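Local coordinates for CoA binding domain protein (Escherichia coli, PDB 3QA9) that is of unknown function but belongs to the CoA-binding domain family, with a Rossmann-like fold of parallel strands flanked by helices, at residues 84-95 with 107-117. Residues are numbered along the deposited sequence; the frame is centred on the assembly and turned at random.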
loop_
_atom_site.group_PDB
_atom_site.type_symbol
_atom_site.label_atom_id
_atom_site.label_comp_id
_atom_site.label_asym_id
_atom_site.label_seq_id
_atom_site.Cartn_x
_atom_site.Cartn_y
_atom_site.Cartn_z
ATOM N N PRO A 84 12.193 -1.437 6.822
ATOM C CA PRO A 84 11.806 -2.788 7.241
ATOM C C PRO A 84 11.610 -3.010 8.744
ATOM O O PRO A 84 10.667 -3.682 9.162
ATOM C CB PRO A 84 12.931 -3.648 6.681
ATOM C CG PRO A 84 13.258 -2.952 5.401
ATOM C CD PRO A 84 13.288 -1.493 5.837
ATOM N N ALA A 85 12.499 -2.454 9.559
ATOM C CA ALA A 85 12.414 -2.637 11.006
ATOM C C ALA A 85 11.167 -2.030 11.636
ATOM O O ALA A 85 10.851 -2.323 12.790
ATOM C CB ALA A 85 13.656 -2.065 11.674
ATOM N N LYS A 86 10.463 -1.190 10.883
ATOM C CA LYS A 86 9.257 -0.533 11.388
ATOM C C LYS A 86 7.962 -1.148 10.878
ATOM O O LYS A 86 6.883 -0.830 11.367
ATOM C CB LYS A 86 9.260 0.937 10.980
ATOM C CG LYS A 86 10.404 1.736 11.520
ATOM C CD LYS A 86 10.467 3.064 10.844
ATOM C CE LYS A 86 11.797 3.693 11.129
ATOM N NZ LYS A 86 11.784 5.083 10.697
ATOM N N ALA A 87 8.066 -2.034 9.900
ATOM C CA ALA A 87 6.873 -2.610 9.303
ATOM C C ALA A 87 5.939 -3.397 10.211
ATOM O O ALA A 87 4.724 -3.359 10.021
ATOM C CB ALA A 87 7.254 -3.463 8.108
ATOM N N TRP A 88 6.492 -4.102 11.194
ATOM C CA TRP A 88 5.673 -4.920 12.091
ATOM C C TRP A 88 4.475 -4.166 12.653
ATOM O O TRP A 88 3.364 -4.677 12.720
ATOM C CB TRP A 88 6.517 -5.449 13.262
ATOM C CG TRP A 88 6.958 -4.389 14.241
ATOM C CD1 TRP A 88 8.068 -3.592 14.153
ATOM C CD2 TRP A 88 6.253 -3.965 15.415
ATOM N NE1 TRP A 88 8.103 -2.708 15.208
ATOM C CE2 TRP A 88 7.014 -2.930 16.010
ATOM C CE3 TRP A 88 5.080 -4.397 16.055
ATOM C CZ2 TRP A 88 6.601 -2.271 17.177
ATOM C CZ3 TRP A 88 4.672 -3.744 17.218
ATOM C CH2 TRP A 88 5.446 -2.711 17.779
ATOM N N ARG A 89 4.739 -2.938 13.062
ATOM C CA ARG A 89 3.755 -2.046 13.658
ATOM C C ARG A 89 2.539 -1.851 12.754
ATOM O O ARG A 89 1.394 -2.046 13.154
ATOM C CB ARG A 89 4.475 -0.726 13.910
ATOM C CG ARG A 89 3.774 0.347 14.662
ATOM C CD ARG A 89 4.814 1.434 15.002
ATOM N NE ARG A 89 4.703 2.666 14.215
ATOM C CZ ARG A 89 5.724 3.420 13.795
ATOM N NH1 ARG A 89 6.983 3.096 14.047
ATOM N NH2 ARG A 89 5.474 4.549 13.158
ATOM N N PHE A 90 2.800 -1.471 11.516
ATOM C CA PHE A 90 1.734 -1.241 10.571
ATOM C C PHE A 90 1.013 -2.513 10.202
ATOM O O PHE A 90 -0.162 -2.494 9.871
ATOM C CB PHE A 90 2.311 -0.526 9.367
ATOM C CG PHE A 90 2.970 0.747 9.756
ATOM C CD1 PHE A 90 4.348 0.838 9.827
ATOM C CD2 PHE A 90 2.200 1.876 10.009
ATOM C CE1 PHE A 90 4.958 2.013 10.244
ATOM C CE2 PHE A 90 2.783 3.053 10.423
ATOM C CZ PHE A 90 4.178 3.139 10.498
ATOM N N VAL A 91 1.714 -3.630 10.280
ATOM C CA VAL A 91 1.080 -4.901 10.007
ATOM C C VAL A 91 0.090 -5.246 11.113
ATOM O O VAL A 91 -1.014 -5.690 10.848
ATOM C CB VAL A 91 2.114 -6.007 9.899
ATOM C CG1 VAL A 91 1.448 -7.372 10.075
ATOM C CG2 VAL A 91 2.779 -5.906 8.554
ATOM N N VAL A 92 0.492 -5.036 12.358
ATOM C CA VAL A 92 -0.395 -5.322 13.486
ATOM C C VAL A 92 -1.644 -4.472 13.344
ATOM O O VAL A 92 -2.766 -4.931 13.576
ATOM C CB VAL A 92 0.278 -5.004 14.833
ATOM C CG1 VAL A 92 -0.757 -5.062 15.955
ATOM C CG2 VAL A 92 1.392 -5.997 15.093
ATOM N N TYR A 93 -1.440 -3.219 12.964
ATOM C CA TYR A 93 -2.547 -2.316 12.759
ATOM C C TYR A 93 -3.416 -2.728 11.604
ATOM O O TYR A 93 -4.632 -2.597 11.663
ATOM C CB TYR A 93 -2.028 -0.899 12.556
ATOM C CG TYR A 93 -1.641 -0.313 13.864
ATOM C CD1 TYR A 93 -2.368 -0.643 14.988
ATOM C CD2 TYR A 93 -0.568 0.553 13.993
ATOM C CE1 TYR A 93 -2.067 -0.139 16.207
ATOM C CE2 TYR A 93 -0.247 1.087 15.232
ATOM C CZ TYR A 93 -1.015 0.718 16.333
ATOM O OH TYR A 93 -0.808 1.223 17.578
ATOM N N ALA A 94 -2.787 -3.237 10.554
ATOM C CA ALA A 94 -3.522 -3.688 9.382
ATOM C C ALA A 94 -4.413 -4.861 9.759
ATOM O O ALA A 94 -5.531 -5.004 9.249
ATOM C CB ALA A 94 -2.556 -4.109 8.281
ATOM N N ILE A 95 -3.915 -5.708 10.652
ATOM C CA ILE A 95 -4.676 -6.873 11.097
ATOM C C ILE A 95 -5.875 -6.402 11.907
ATOM O O ILE A 95 -7.005 -6.833 11.680
ATOM C CB ILE A 95 -3.801 -7.798 11.959
ATOM C CG1 ILE A 95 -2.673 -8.381 11.100
ATOM C CG2 ILE A 95 -4.641 -8.913 12.564
ATOM C CD1 ILE A 95 -1.593 -9.105 11.897
ATOM N N ASN A 107 12.269 -2.387 -1.115
ATOM C CA ASN A 107 13.127 -2.179 0.037
ATOM C C ASN A 107 12.435 -2.003 1.372
ATOM O O ASN A 107 13.037 -1.480 2.299
ATOM C CB ASN A 107 14.027 -0.974 -0.204
ATOM C CG ASN A 107 14.721 -1.042 -1.526
ATOM O OD1 ASN A 107 14.559 -0.163 -2.363
ATOM N ND2 ASN A 107 15.485 -2.095 -1.739
ATOM N N THR A 108 11.178 -2.414 1.477
ATOM C CA THR A 108 10.454 -2.279 2.733
ATOM C C THR A 108 10.155 -3.628 3.373
ATOM O O THR A 108 9.771 -3.690 4.537
ATOM C CB THR A 108 9.105 -1.557 2.556
ATOM O OG1 THR A 108 8.206 -2.389 1.805
ATOM C CG2 THR A 108 9.290 -0.220 1.844
ATOM N N TYR A 109 10.337 -4.701 2.613
ATOM C CA TYR A 109 10.058 -6.043 3.107
ATOM C C TYR A 109 10.810 -6.439 4.378
ATOM O O TYR A 109 12.011 -6.208 4.499
ATOM C CB TYR A 109 10.372 -7.072 2.018
ATOM C CG TYR A 109 10.068 -8.509 2.407
ATOM C CD1 TYR A 109 8.753 -8.963 2.504
ATOM C CD2 TYR A 109 11.098 -9.419 2.650
ATOM C CE1 TYR A 109 8.471 -10.298 2.829
ATOM C CE2 TYR A 109 10.826 -10.751 2.972
ATOM C CZ TYR A 109 9.514 -11.183 3.058
ATOM O OH TYR A 109 9.244 -12.506 3.337
ATOM N N TYR A 110 10.080 -7.044 5.311
ATOM C CA TYR A 110 10.633 -7.555 6.553
ATOM C C TYR A 110 9.893 -8.860 6.820
ATOM O O TYR A 110 8.714 -8.870 7.161
ATOM C CB TYR A 110 10.459 -6.555 7.692
ATOM C CG TYR A 110 11.332 -6.874 8.882
ATOM C CD1 TYR A 110 12.723 -6.803 8.798
ATOM C CD2 TYR A 110 10.765 -7.221 10.094
ATOM C CE1 TYR A 110 13.524 -7.079 9.896
ATOM C CE2 TYR A 110 11.538 -7.503 11.191
ATOM C CZ TYR A 110 12.917 -7.419 11.092
ATOM O OH TYR A 110 13.675 -7.672 12.200
ATOM N N PRO A 111 10.598 -9.987 6.654
ATOM C CA PRO A 111 10.113 -11.359 6.831
ATOM C C PRO A 111 9.196 -11.590 8.013
ATOM O O PRO A 111 8.111 -12.127 7.869
ATOM C CB PRO A 111 11.391 -12.179 6.985
ATOM C CG PRO A 111 12.400 -11.427 6.277
ATOM C CD PRO A 111 12.058 -9.967 6.444
ATOM N N LEU A 112 9.658 -11.223 9.199
ATOM C CA LEU A 112 8.852 -11.441 10.396
ATOM C C LEU A 112 7.502 -10.746 10.320
ATOM O O LEU A 112 6.484 -11.323 10.701
ATOM C CB LEU A 112 9.611 -10.983 11.640
ATOM C CG LEU A 112 10.853 -11.822 11.955
ATOM C CD1 LEU A 112 11.575 -11.218 13.141
ATOM C CD2 LEU A 112 10.456 -13.265 12.241
ATOM N N ALA A 113 7.490 -9.512 9.826
ATOM C CA ALA A 113 6.240 -8.760 9.700
ATOM C C ALA A 113 5.327 -9.456 8.696
ATOM O O ALA A 113 4.121 -9.595 8.920
ATOM C CB ALA A 113 6.527 -7.328 9.244
ATOM N N ALA A 114 5.908 -9.892 7.584
ATOM C CA ALA A 114 5.138 -10.575 6.545
ATOM C C ALA A 114 4.492 -11.846 7.083
ATOM O O ALA A 114 3.313 -12.111 6.838
ATOM C CB ALA A 114 6.042 -10.913 5.357
ATOM N N ARG A 115 5.266 -12.631 7.820
ATOM C CA ARG A 115 4.756 -13.877 8.380
ATOM C C ARG A 115 3.599 -13.619 9.343
ATOM O O ARG A 115 2.590 -14.316 9.321
ATOM C CB ARG A 115 5.900 -14.635 9.069
ATOM C CG ARG A 115 5.531 -15.971 9.749
ATOM C CD ARG A 115 4.901 -16.991 8.789
ATOM N NE ARG A 115 5.723 -17.313 7.622
ATOM C CZ ARG A 115 6.622 -18.296 7.558
ATOM N NH1 ARG A 115 6.839 -19.082 8.602
ATOM N NH2 ARG A 115 7.294 -18.503 6.430
ATOM N N GLN A 116 3.727 -12.601 10.175
ATOM C CA GLN A 116 2.654 -12.274 11.100
ATOM C C GLN A 116 1.368 -11.959 10.335
ATOM O O GLN A 116 0.295 -12.430 10.679
ATOM C CB GLN A 116 3.066 -11.093 11.973
ATOM C CG GLN A 116 2.116 -10.844 13.100
ATOM C CD GLN A 116 2.617 -9.756 14.009
ATOM O OE1 GLN A 116 3.497 -8.982 13.638
ATOM N NE2 GLN A 116 2.060 -9.683 15.204
ATOM N N ALA A 117 1.479 -11.169 9.281
ATOM C CA ALA A 117 0.302 -10.850 8.473
ATOM C C ALA A 117 -0.276 -12.113 7.852
ATOM O O ALA A 117 -1.483 -12.336 7.893
ATOM C CB ALA A 117 0.657 -9.879 7.380
#
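Ala113 sets its methyl against the first turn of helix 87-95, and the helices meet here through small apolar side chains. Ala113 CB lies 4.1 Å from Ala87 CB and 3.8 Å from the backbone N of Trp88. With so small a residue here, the CA atoms of Trp88 and Ala113 come within 4.6 Å. The two helix segments run almost parallel, at 9°, with their axes 8.7 Å apart. One turn on, both methyls of Val91 lie near Ala113 O. CG1, anti to the backbone N (chi1 161°), also reaches Ala117 CB at 3.8 Å, and CG2 lies by the methyl of Ala113. Farther along, Val92 CG2 touches the amide of Gln116, whose extended chain crosses the valine at a slant. Ile95 adds its CD1 beside the Gln116 backbone.

Around Pro84, carbonyl oxygens meet carbon. The Pro84 ring rests on the 107-109 backbone, with CG 3.4 Å from Asn107 O. Pro84 CA makes a CA-H...O contact with Thr108 O. Pro84 O lies 3.2 Å from Tyr110 CB and obliquely to the ring, while Pro84 CB touches Tyr110 CD1. The same oxygen also accepts the backbone N-H of Ala87. Tyr110 holds the N-cap position of helix 111-117.

The helices follow successive strands of the parallel sheet, 77-80 and 101-104, in the beta-alpha-beta order of a Rossmann-like domain. Beneath them, Ala87 and Ala114 both touch Phe104 of strand 101-104. Ala94 packs on Val78 and Val102, and Ala117 on Ile124 of the outermost strand 123-126, so the pair of helices packs on these three strands.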